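Local coordinates for putative lipoprotein YcdA (Bacillus subtilis subsp. subtilis str. 168, PDB 4R4G) that is of unknown function but is probably a membrane-anchored lipoprotein with an Ig-like domain and an alpha-beta domain of the NTF2 clan, at residues K142-Y153 / M299-L309. Numbering follows the deposited sequence.
Sequences KLQDSAKALSAY and MKKNDIDQWQL
A beta-hairpin at the edge of the mixed sheet of the DUF5105 domain, formed by strands 299-301 and 307-308, packs against helix 145-153; the short axes of the helix and strand 299-301 approach to 9.4 Å at an angle of 118°. Its antiparallel pairing is established by reciprocal backbone hydrogen bonds between Lys300 and Gln308. Trp307 lies on the helix with one indole face: Ser146 CB stands 3.9 Å from the centroid of the five-membered ring, 18° off its normal, a CH-pi contact. Lys301 CB lies over the opposite face, toward its rim, so the indole sits between Ser146 of the helix and Lys301 of its own hairpin, while Ser146 OG is hydrogen-bonded to Thr226 OG1 of strand 221-230. At the polar margin a water accepts from Trp307 NE1 at 3.1 Å and donates to Asp305 OD2 and, weakly, to Asp145 OD2; Asp145 is also salt-bridged to Lys142 and Lys148. Deeper in, Met299, a selenomethionine, bends at chi2 and chi3, bringing CE to 3.8 Å from Ala149 CB and SE against Leu150 CB. Tyr153 closes the other end, its ring edge-to-face with Phe166 and its CE2 edge near Trp307 O. Leu309 CB sits over the centre of the phenol, 3.9 Å from the centroid and 4° off the normal. Leu309 N makes a weak but nearly straight hydrogen bond to Tyr153 OH, 3.4 Å long. Cutting Tyr153 back to an alanine is likely to leave Leu309 CB without its aromatic face, open a gap beside Met299 CE and take from Leu309 N its weak partner. A second water lies 2.8 Å from Tyr153 OH and donates to Leu309 O.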
ATOM      1  N   LYS A 142      -9.870   3.000   4.878  1.00 81.34           N
ATOM      2  CA  LYS A 142      -8.872   2.195   5.595  1.00 79.45           C
ATOM      3  C   LYS A 142      -7.944   1.412   4.643  1.00 77.74           C
ATOM      4  O   LYS A 142      -6.945   0.832   5.087  1.00 77.10           O
ATOM      5  CB  LYS A 142      -9.586   1.192   6.529  1.00 82.22           C
ATOM      6  CG  LYS A 142      -9.527   1.546   7.999  1.00 99.35           C
ATOM      7  CD  LYS A 142      -9.232   0.315   8.860  1.00112.68           C
ATOM      8  CE  LYS A 142      -9.021   0.652  10.328  1.00132.05           C
ATOM      9  NZ  LYS A 142      -7.701   1.311  10.596  1.00140.46           N
ATOM     10  N   LEU A 143      -8.292   1.373   3.355  1.00 71.91           N
ATOM     11  CA  LEU A 143      -7.576   0.583   2.359  1.00 70.80           C
ATOM     12  C   LEU A 143      -6.197   1.154   2.058  1.00 73.96           C
ATOM     13  O   LEU A 143      -5.245   0.388   1.885  1.00 74.47           O
ATOM     14  CB  LEU A 143      -8.405   0.405   1.054  1.00 69.78           C
ATOM     15  CG  LEU A 143      -9.704  -0.446   1.168  1.00 73.66           C
ATOM     16  CD1 LEU A 143     -10.469  -0.481  -0.145  1.00 71.75           C
ATOM     17  CD2 LEU A 143      -9.412  -1.868   1.638  1.00 75.92           C
ATOM     18  N   GLN A 144      -6.076   2.481   2.052  1.00 69.13           N
ATOM     19  CA  GLN A 144      -4.800   3.124   1.774  1.00 67.50           C
ATOM     20  C   GLN A 144      -3.986   3.454   3.060  1.00 71.80           C
ATOM     21  O   GLN A 144      -2.929   4.078   2.959  1.00 72.11           O
ATOM     22  CB  GLN A 144      -5.020   4.355   0.908  1.00 68.18           C
ATOM     23  CG  GLN A 144      -5.632   3.998  -0.444  1.00 69.11           C
ATOM     24  CD  GLN A 144      -4.693   3.243  -1.330  1.00 81.76           C
ATOM     25  OE1 GLN A 144      -3.487   3.504  -1.349  1.00 75.28           O
ATOM     26  NE2 GLN A 144      -5.231   2.295  -2.090  1.00 74.56           N
ATOM     27  N   ASP A 145      -4.406   2.934   4.238  1.00 67.99           N
ATOM     28  CA  ASP A 145      -3.684   3.101   5.509  1.00 68.28           C
ATOM     29  C   ASP A 145      -2.196   2.711   5.414  1.00 73.89           C
ATOM     30  O   ASP A 145      -1.353   3.408   6.001  1.00 75.60           O
ATOM     31  CB  ASP A 145      -4.340   2.281   6.634  1.00 70.46           C
ATOM     32  CG  ASP A 145      -5.507   2.951   7.345  1.00 77.58           C
ATOM     33  OD1 ASP A 145      -5.991   4.020   6.847  1.00 75.33           O
ATOM     34  OD2 ASP A 145      -5.958   2.405   8.382  1.00 87.26           O
ATOM     35  N   SER A 146      -1.876   1.596   4.694  1.00 68.00           N
ATOM     36  CA  SER A 146      -0.503   1.120   4.540  1.00 66.64           C
ATOM     37  C   SER A 146       0.335   2.093   3.734  1.00 68.25           C
ATOM     38  O   SER A 146       1.528   2.236   4.029  1.00 67.75           O
ATOM     39  CB  SER A 146      -0.449  -0.269   3.912  1.00 68.67           C
ATOM     40  OG  SER A 146      -1.308  -0.386   2.796  1.00 79.91           O
ATOM     41  N   ALA A 147      -0.280   2.756   2.717  1.00 62.61           N
ATOM     42  CA  ALA A 147       0.406   3.735   1.867  1.00 60.23           C
ATOM     43  C   ALA A 147       0.689   4.990   2.686  1.00 66.44           C
ATOM     44  O   ALA A 147       1.782   5.553   2.584  1.00 67.00           O
ATOM     45  CB  ALA A 147      -0.419   4.057   0.633  1.00 59.45           C
ATOM     46  N   LYS A 148      -0.266   5.384   3.560  1.00 63.40           N
ATOM     47  CA  LYS A 148      -0.123   6.522   4.472  1.00 63.53           C
ATOM     48  C   LYS A 148       1.111   6.241   5.346  1.00 67.93           C
ATOM     49  O   LYS A 148       2.051   7.045   5.354  1.00 69.37           O
ATOM     50  CB  LYS A 148      -1.422   6.768   5.292  1.00 66.50           C
ATOM     51  CG  LYS A 148      -2.631   7.258   4.441  1.00 71.98           C
ATOM     52  CD  LYS A 148      -3.913   7.552   5.271  1.00 81.98           C
ATOM     53  CE  LYS A 148      -5.196   7.623   4.446  1.00 92.79           C
ATOM     54  NZ  LYS A 148      -6.008   6.347   4.490  1.00 98.26           N
ATOM     55  N   ALA A 149       1.167   5.045   5.954  1.00 63.56           N
ATOM     56  CA  ALA A 149       2.307   4.581   6.736  1.00 63.82           C
ATOM     57  C   ALA A 149       3.614   4.561   5.906  1.00 67.37           C
ATOM     58  O   ALA A 149       4.607   5.100   6.389  1.00 68.53           O
ATOM     59  CB  ALA A 149       2.026   3.211   7.309  1.00 65.13           C
ATOM     60  N   LEU A 150       3.618   4.027   4.659  1.00 63.23           N
ATOM     61  CA  LEU A 150       4.840   4.028   3.833  1.00 62.83           C
ATOM     62  C   LEU A 150       5.340   5.464   3.573  1.00 71.02           C
ATOM     63  O   LEU A 150       6.546   5.721   3.639  1.00 72.33           O
ATOM     64  CB  LEU A 150       4.679   3.282   2.502  1.00 61.37           C
ATOM     65  CG  LEU A 150       5.923   3.375   1.610  1.00 66.50           C
ATOM     66  CD1 LEU A 150       7.095   2.594   2.195  1.00 67.52           C
ATOM     67  CD2 LEU A 150       5.644   2.981   0.202  1.00 69.11           C
ATOM     68  N   SER A 151       4.412   6.394   3.309  1.00 68.25           N
ATOM     69  CA  SER A 151       4.721   7.802   3.071  1.00 68.12           C
ATOM     70  C   SER A 151       5.338   8.439   4.332  1.00 72.47           C
ATOM     71  O   SER A 151       6.261   9.245   4.187  1.00 75.16           O
ATOM     72  CB  SER A 151       3.467   8.556   2.629  1.00 72.87           C
ATOM     73  OG  SER A 151       3.767   9.837   2.100  1.00 88.84           O
ATOM     74  N   ALA A 152       4.861   8.057   5.557  1.00 66.87           N
ATOM     75  CA  ALA A 152       5.390   8.541   6.850  1.00 67.44           C
ATOM     76  C   ALA A 152       6.846   8.103   7.041  1.00 71.94           C
ATOM     77  O   ALA A 152       7.660   8.888   7.517  1.00 72.87           O
ATOM     78  CB  ALA A 152       4.539   8.028   8.003  1.00 69.29           C
ATOM     79  N   TYR A 153       7.172   6.854   6.636  1.00 67.64           N
ATOM     80  CA  TYR A 153       8.515   6.293   6.666  1.00 66.83           C
ATOM     81  C   TYR A 153       9.420   7.116   5.775  1.00 68.92           C
ATOM     82  O   TYR A 153      10.504   7.481   6.201  1.00 70.45           O
ATOM     83  CB  TYR A 153       8.507   4.825   6.205  1.00 68.31           C
ATOM     84  CG  TYR A 153       8.391   3.813   7.322  1.00 72.66           C
ATOM     85  CD1 TYR A 153       9.519   3.341   7.984  1.00 75.86           C
ATOM     86  CD2 TYR A 153       7.153   3.294   7.694  1.00 74.30           C
ATOM     87  CE1 TYR A 153       9.421   2.383   8.988  1.00 79.21           C
ATOM     88  CE2 TYR A 153       7.042   2.335   8.700  1.00 76.94           C
ATOM     89  CZ  TYR A 153       8.178   1.889   9.351  1.00 87.74           C
ATOM     90  OH  TYR A 153       8.072   0.960  10.354  1.00 93.48           O
HETATM   91  N   MSE A 299       4.275  -4.028   3.313  1.00 71.43           N
HETATM   92  CA  MSE A 299       4.012  -3.511   4.659  1.00 70.45           C
HETATM   93  C   MSE A 299       3.423  -4.629   5.492  1.00 79.10           C
HETATM   94  O   MSE A 299       2.772  -5.517   4.936  1.00 78.43           O
HETATM   95  CB  MSE A 299       3.023  -2.326   4.629  1.00 70.02           C
HETATM   96  CG  MSE A 299       3.464  -1.130   3.799  1.00 73.38           C
HETATM   97 SE   MSE A 299       5.067  -0.294   4.435  0.75 79.51          SE
HETATM   98  CE  MSE A 299       4.421   0.598   6.061  1.00 77.54           C
ATOM     99  N   LYS A 300       3.595  -4.575   6.817  1.00 78.93           N
ATOM    100  CA  LYS A 300       3.067  -5.599   7.706  1.00 81.26           C
ATOM    101  C   LYS A 300       2.303  -4.943   8.843  1.00 86.26           C
ATOM    102  O   LYS A 300       2.848  -4.080   9.533  1.00 85.78           O
ATOM    103  CB  LYS A 300       4.213  -6.498   8.222  1.00 87.17           C
ATOM    104  CG  LYS A 300       4.547  -7.655   7.265  1.00112.40           C
ATOM    105  CD  LYS A 300       5.944  -8.278   7.477  1.00125.50           C
ATOM    106  CE  LYS A 300       6.077  -9.628   6.792  1.00137.46           C
ATOM    107  NZ  LYS A 300       7.487 -10.114   6.752  1.00145.64           N
ATOM    108  N   LYS A 301       1.030  -5.350   9.027  1.00 84.22           N
ATOM    109  CA  LYS A 301       0.122  -4.825  10.056  1.00 85.42           C
ATOM    110  C   LYS A 301       0.268  -5.572  11.389  1.00 93.32           C
ATOM    111  O   LYS A 301       0.453  -6.790  11.399  1.00 94.67           O
ATOM    112  CB  LYS A 301      -1.336  -4.917   9.562  1.00 87.12           C
ATOM    113  CG  LYS A 301      -2.382  -4.253  10.463  1.00101.28           C
ATOM    114  CD  LYS A 301      -3.795  -4.387   9.907  1.00109.72           C
ATOM    115  CE  LYS A 301      -4.528  -5.651  10.317  1.00124.20           C
ATOM    116  NZ  LYS A 301      -5.893  -5.722   9.710  1.00127.96           N
ATOM    117  N   ASN A 302       0.152  -4.840  12.509  1.00 91.88           N
ATOM    118  CA  ASN A 302       0.204  -5.417  13.845  1.00 95.52           C
ATOM    119  C   ASN A 302      -1.247  -5.623  14.372  1.00104.51           C
ATOM    120  O   ASN A 302      -2.186  -5.672  13.567  1.00101.33           O
ATOM    121  CB  ASN A 302       1.074  -4.557  14.780  1.00 92.58           C
ATOM    122  CG  ASN A 302       0.491  -3.258  15.294  1.00105.13           C
ATOM    123  OD1 ASN A 302      -0.548  -2.757  14.846  1.00100.03           O
ATOM    124  ND2 ASN A 302       1.137  -2.706  16.302  1.00 92.62           N
ATOM    125  N   ASP A 303      -1.420  -5.773  15.709  1.00108.23           N
ATOM    126  CA  ASP A 303      -2.733  -5.985  16.339  1.00111.52           C
ATOM    127  C   ASP A 303      -3.545  -4.685  16.388  1.00114.36           C
ATOM    128  O   ASP A 303      -4.746  -4.706  16.111  1.00114.07           O
ATOM    129  CB  ASP A 303      -2.596  -6.552  17.774  1.00119.20           C
ATOM    130  CG  ASP A 303      -1.517  -7.600  17.966  1.00137.32           C
ATOM    131  OD1 ASP A 303      -0.308  -7.214  18.040  1.00138.85           O
ATOM    132  OD2 ASP A 303      -1.871  -8.797  18.083  1.00144.06           O
ATOM    133  N   ILE A 304      -2.875  -3.565  16.745  1.00109.71           N
ATOM    134  CA  ILE A 304      -3.418  -2.210  16.913  1.00108.75           C
ATOM    135  C   ILE A 304      -3.508  -1.460  15.537  1.00106.71           C
ATOM    136  O   ILE A 304      -3.707  -0.246  15.511  1.00105.39           O
ATOM    137  CB  ILE A 304      -2.534  -1.499  18.002  1.00114.57           C
ATOM    138  CG1 ILE A 304      -2.907  -1.968  19.442  1.00119.71           C
ATOM    139  CG2 ILE A 304      -2.407   0.033  17.900  1.00114.40           C
ATOM    140  CD1 ILE A 304      -4.386  -1.695  19.978  1.00127.06           C
ATOM    141  N   ASP A 305      -3.486  -2.223  14.414  1.00100.09           N
ATOM    142  CA  ASP A 305      -3.589  -1.779  13.014  1.00 96.25           C
ATOM    143  C   ASP A 305      -2.610  -0.625  12.705  1.00 97.43           C
ATOM    144  O   ASP A 305      -2.985   0.537  12.490  1.00 96.58           O
ATOM    145  CB  ASP A 305      -5.038  -1.444  12.613  1.00 97.91           C
ATOM    146  CG  ASP A 305      -5.860  -2.666  12.217  1.00113.41           C
ATOM    147  OD1 ASP A 305      -5.730  -3.725  12.891  1.00116.53           O
ATOM    148  OD2 ASP A 305      -6.638  -2.568  11.244  1.00121.15           O
ATOM    149  N   GLN A 306      -1.330  -0.992  12.733  1.00 91.61           N
ATOM    150  CA  GLN A 306      -0.188  -0.147  12.452  1.00 88.74           C
ATOM    151  C   GLN A 306       0.631  -0.836  11.399  1.00 92.50           C
ATOM    152  O   GLN A 306       0.885  -2.034  11.512  1.00 93.40           O
ATOM    153  CB  GLN A 306       0.628   0.091  13.713  1.00 91.25           C
ATOM    154  CG  GLN A 306      -0.062   0.959  14.735  1.00 79.57           C
ATOM    155  CD  GLN A 306       0.767   1.053  15.978  1.00 96.89           C
ATOM    156  OE1 GLN A 306       1.330   0.069  16.460  1.00 92.73           O
ATOM    157  NE2 GLN A 306       0.884   2.248  16.526  1.00 97.89           N
ATOM    158  N   TRP A 307       1.013  -0.114  10.358  1.00 87.51           N
ATOM    159  CA  TRP A 307       1.770  -0.721   9.281  1.00 86.22           C
ATOM    160  C   TRP A 307       3.257  -0.399   9.390  1.00 88.51           C
ATOM    161  O   TRP A 307       3.639   0.721   9.729  1.00 87.86           O
ATOM    162  CB  TRP A 307       1.199  -0.296   7.939  1.00 83.43           C
ATOM    163  CG  TRP A 307      -0.182  -0.823   7.712  1.00 84.88           C
ATOM    164  CD1 TRP A 307      -1.357  -0.230   8.071  1.00 88.44           C
ATOM    165  CD2 TRP A 307      -0.527  -2.078   7.123  1.00 84.54           C
ATOM    166  NE1 TRP A 307      -2.419  -1.025   7.706  1.00 88.05           N
ATOM    167  CE2 TRP A 307      -1.938  -2.169   7.122  1.00 88.77           C
ATOM    168  CE3 TRP A 307       0.220  -3.142   6.586  1.00 85.83           C
ATOM    169  CZ2 TRP A 307      -2.616  -3.256   6.561  1.00 87.39           C
ATOM    170  CZ3 TRP A 307      -0.453  -4.232   6.054  1.00 87.37           C
ATOM    171  CH2 TRP A 307      -1.852  -4.275   6.028  1.00 87.64           C
ATOM    172  N   GLN A 308       4.088  -1.418   9.134  1.00 83.82           N
ATOM    173  CA  GLN A 308       5.533  -1.344   9.253  1.00 82.98           C
ATOM    174  C   GLN A 308       6.267  -1.792   7.997  1.00 84.07           C
ATOM    175  O   GLN A 308       5.812  -2.679   7.272  1.00 82.18           O
ATOM    176  CB  GLN A 308       5.997  -2.212  10.429  1.00 86.82           C
ATOM    177  CG  GLN A 308       6.099  -1.474  11.752  1.00 98.19           C
ATOM    178  CD  GLN A 308       6.620  -2.367  12.848  1.00119.63           C
ATOM    179  OE1 GLN A 308       5.974  -3.353  13.246  1.00123.30           O
ATOM    180  NE2 GLN A 308       7.789  -2.029  13.374  1.00106.16           N
ATOM    181  N   LEU A 309       7.434  -1.166   7.769  1.00 80.62           N
ATOM    182  CA  LEU A 309       8.377  -1.466   6.690  1.00 78.95           C
ATOM    183  C   LEU A 309       9.627  -2.117   7.305  1.00 86.28           C
ATOM    184  O   LEU A 309      10.223  -1.537   8.217  1.00 85.66           O
ATOM    185  CB  LEU A 309       8.751  -0.190   5.901  1.00 75.92           C
ATOM    186  CG  LEU A 309       9.762  -0.366   4.782  1.00 78.54           C
ATOM    187  CD1 LEU A 309       9.284  -1.351   3.754  1.00 78.39           C
ATOM    188  CD2 LEU A 309      10.097   0.941   4.128  1.00 77.91           C
TER
HETATM  189  O   HOH W   1      -5.338  -0.900   8.843  1.00 78.14           O
HETATM  190  O   HOH W   2      10.335  -0.540  11.183  1.00 66.05           O